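PDB 2QF9: putative secreted protein from Streptomyces coelicolor A3, which is of unknown function but is a probably secreted DUF305 protein of the ferritin clan, folded as a helical bundle. Local coordinates for residues 12-16 / 130-134. Numbering follows the deposited sequence.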
ATOM      1  N   PHE A  12       9.794  10.647  12.689  1.00 12.19           N
ATOM      2  CA  PHE A  12       9.358  10.871  11.311  1.00 12.39           C
ATOM      3  C   PHE A  12       8.679   9.622  10.755  1.00 12.46           C
ATOM      4  O   PHE A  12       7.615   9.723  10.148  1.00 12.24           O
ATOM      5  CB  PHE A  12      10.500  11.334  10.401  1.00 12.53           C
ATOM      6  CG  PHE A  12      10.091  11.508   8.961  1.00 12.05           C
ATOM      7  CD1 PHE A  12       9.384  12.646   8.550  1.00 10.92           C
ATOM      8  CD2 PHE A  12      10.394  10.512   8.025  1.00 11.96           C
ATOM      9  CE1 PHE A  12       9.019  12.798   7.199  1.00  9.95           C
ATOM     10  CE2 PHE A  12      10.032  10.637   6.681  1.00 11.78           C
ATOM     11  CZ  PHE A  12       9.339  11.789   6.260  1.00  9.51           C
ATOM     12  N   ALA A  13       9.281   8.452  10.986  1.00 12.23           N
ATOM     13  CA  ALA A  13       8.675   7.184  10.552  1.00 11.99           C
ATOM     14  C   ALA A  13       7.270   6.984  11.125  1.00 12.22           C
ATOM     15  O   ALA A  13       6.347   6.610  10.380  1.00 11.84           O
ATOM     16  CB  ALA A  13       9.578   5.989  10.888  1.00 11.96           C
ATOM     17  N   ARG A  14       7.087   7.254  12.422  1.00 12.44           N
ATOM     18  CA  ARG A  14       5.769   7.130  13.065  0.50 12.61           C
ATOM     19  C   ARG A  14       4.762   8.121  12.478  1.00 12.85           C
ATOM     20  O   ARG A  14       3.646   7.744  12.051  1.00 13.79           O
ATOM     21  CB  ARG A  14       5.876   7.360  14.580  0.50 12.41           C
ATOM     22  CG  ARG A  14       6.445   6.193  15.353  0.50 12.40           C
ATOM     23  CD  ARG A  14       6.457   6.468  16.852  0.50 13.54           C
ATOM     24  NE  ARG A  14       7.136   5.388  17.561  0.50 15.15           N
ATOM     25  CZ  ARG A  14       8.339   5.468  18.133  0.50 14.98           C
ATOM     26  NH1 ARG A  14       8.847   4.398  18.725  0.50 12.26           N
ATOM     27  NH2 ARG A  14       9.020   6.605  18.136  0.50 15.83           N
ATOM     28  N   ASP A  15       5.162   9.391  12.451  1.00 12.08           N
ATOM     29  CA  ASP A  15       4.272  10.495  12.082  1.00 11.83           C
ATOM     30  C   ASP A  15       3.941  10.457  10.601  1.00 10.93           C
ATOM     31  O   ASP A  15       2.769  10.562  10.217  1.00 10.90           O
ATOM     32  CB  ASP A  15       4.911  11.840  12.441  1.00 11.49           C
ATOM     33  CG  ASP A  15       4.979  12.093  13.959  1.00 12.96           C
ATOM     34  OD1 ASP A  15       4.418  11.318  14.760  1.00 14.97           O
ATOM     35  OD2 ASP A  15       5.579  13.114  14.330  1.00 16.05           O
HETATM   36  N   MSE A  16       4.955  10.274   9.761  1.00 10.92           N
HETATM   37  CA  MSE A  16       4.689  10.257   8.333  1.00 10.64           C
HETATM   38  C   MSE A  16       3.883   9.007   7.955  1.00 10.38           C
HETATM   39  O   MSE A  16       3.102   9.049   7.003  1.00 10.07           O
HETATM   40  CB  MSE A  16       5.983  10.411   7.513  1.00 10.72           C
HETATM   41  CG  MSE A  16       5.737  10.630   6.052  1.00 10.41           C
HETATM   42 SE   MSE A  16       4.702  12.277   5.657  1.00 18.76          SE
HETATM   43  CE  MSE A  16       6.220  13.423   5.503  1.00 21.45           C
HETATM   44  N   MSE A 130       6.960  18.387   6.887  1.00 14.11           N
HETATM   45  CA  MSE A 130       7.460  17.280   7.693  1.00 15.32           C
HETATM   46  C   MSE A 130       8.679  16.597   7.070  1.00 14.76           C
HETATM   47  O   MSE A 130       9.649  16.284   7.782  1.00 15.44           O
HETATM   48  CB  MSE A 130       6.348  16.255   7.914  1.00 14.54           C
HETATM   49  CG  MSE A 130       5.162  16.795   8.657  1.00 16.35           C
HETATM   50 SE   MSE A 130       3.618  15.589   8.479  1.00 18.88          SE
HETATM   51  CE  MSE A 130       4.320  13.989   9.368  1.00 20.89           C
ATOM     52  N   ALA A 131       8.637  16.366   5.757  1.00 14.15           N
ATOM     53  CA  ALA A 131       9.754  15.717   5.056  1.00 14.43           C
ATOM     54  C   ALA A 131      11.025  16.584   5.144  1.00 14.70           C
ATOM     55  O   ALA A 131      12.142  16.074   5.373  1.00 14.79           O
ATOM     56  CB  ALA A 131       9.400  15.466   3.623  1.00 14.14           C
ATOM     57  N   LYS A 132      10.839  17.893   4.978  1.00 14.76           N
ATOM     58  CA  LYS A 132      11.925  18.857   5.150  1.00 15.84           C
ATOM     59  C   LYS A 132      12.537  18.738   6.536  1.00 16.08           C
ATOM     60  O   LYS A 132      13.771  18.840   6.679  1.00 16.37           O
ATOM     61  CB  LYS A 132      11.441  20.288   4.876  1.00 15.51           C
ATOM     62  CG  LYS A 132      11.323  20.624   3.409  1.00 17.38           C
ATOM     63  CD  LYS A 132      10.820  22.061   3.231  1.00 18.58           C
ATOM     64  CE  LYS A 132      10.745  22.468   1.769  1.00 21.57           C
ATOM     65  NZ  LYS A 132      10.098  23.834   1.648  1.00 23.20           N
ATOM     66  N   GLY A 133      11.692  18.506   7.548  1.00 15.30           N
ATOM     67  CA  GLY A 133      12.149  18.313   8.925  1.00 16.16           C
ATOM     68  C   GLY A 133      13.069  17.102   9.040  1.00 16.01           C
ATOM     69  O   GLY A 133      14.090  17.146   9.732  1.00 16.20           O
ATOM     70  N   CYS A 134      12.702  16.010   8.374  1.00 15.59           N
ATOM     71  CA  CYS A 134      13.547  14.815   8.346  1.00 16.05           C
ATOM     72  C   CYS A 134      14.839  15.046   7.536  1.00 16.58           C
ATOM     73  O   CYS A 134      15.905  14.585   7.935  1.00 16.40           O
ATOM     74  CB  CYS A 134      12.759  13.603   7.832  1.00 16.32           C
ATOM     75  SG  CYS A 134      13.686  12.032   7.708  1.00 15.95           S
TER
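Phe12 reaches across to Cys134, and its side chain is worth following outward. CB comes first, loosely against Cys134 CB. At CG the contact tightens: Cys134 CB lies 3.6 Å from Phe12 CG and over the ring face, 15° off the normal through the ring centre, a CH-pi contact. The two flanks of the ring then meet different partners. Phe12 CD2 meets Cys134 SG at 3.6 Å. On the other flank CD1 and CE1 run beside the backbone of helix 109-137, where Phe12 CE1 lies 3.6 Å from Met130 O and 3.7 Å from Ala131 CA, both approached obliquely. Farthest out, CZ still touches Ala131 CA. With Cys134 SG anti to its own backbone N (chi1 179°), the sulfur is carried over the same face as Cys134 CB, 4.0 Å from the centroid of the Phe12 ring, and from there it continues into the disulfide with Cys138. Met16 CB, from the same helix as the ring, lies over the opposite face toward its rim.

Helices 8-31 and 109-137 run antiparallel here, their local axes 10.8 Å apart at 171°, as two members of the helical bundle of this ferritin-clan domain; helix 37-63 adds Met57 to Phe12 and Met16, and helix 141-167 adds Val151 to Ala131.

One turn along, two selenomethionine side chains cross. Kinks about the CB-CG and CG-SE bonds of Met16 set its CE 3.7 Å from Met130 CB. Met130 answers in the other direction: its CE reaches helix 8-31, 3.8 Å from Asp15 CB, whose carboxylate accepts hydrogen bonds from Trp77 NE1 and Met75 N through OD2.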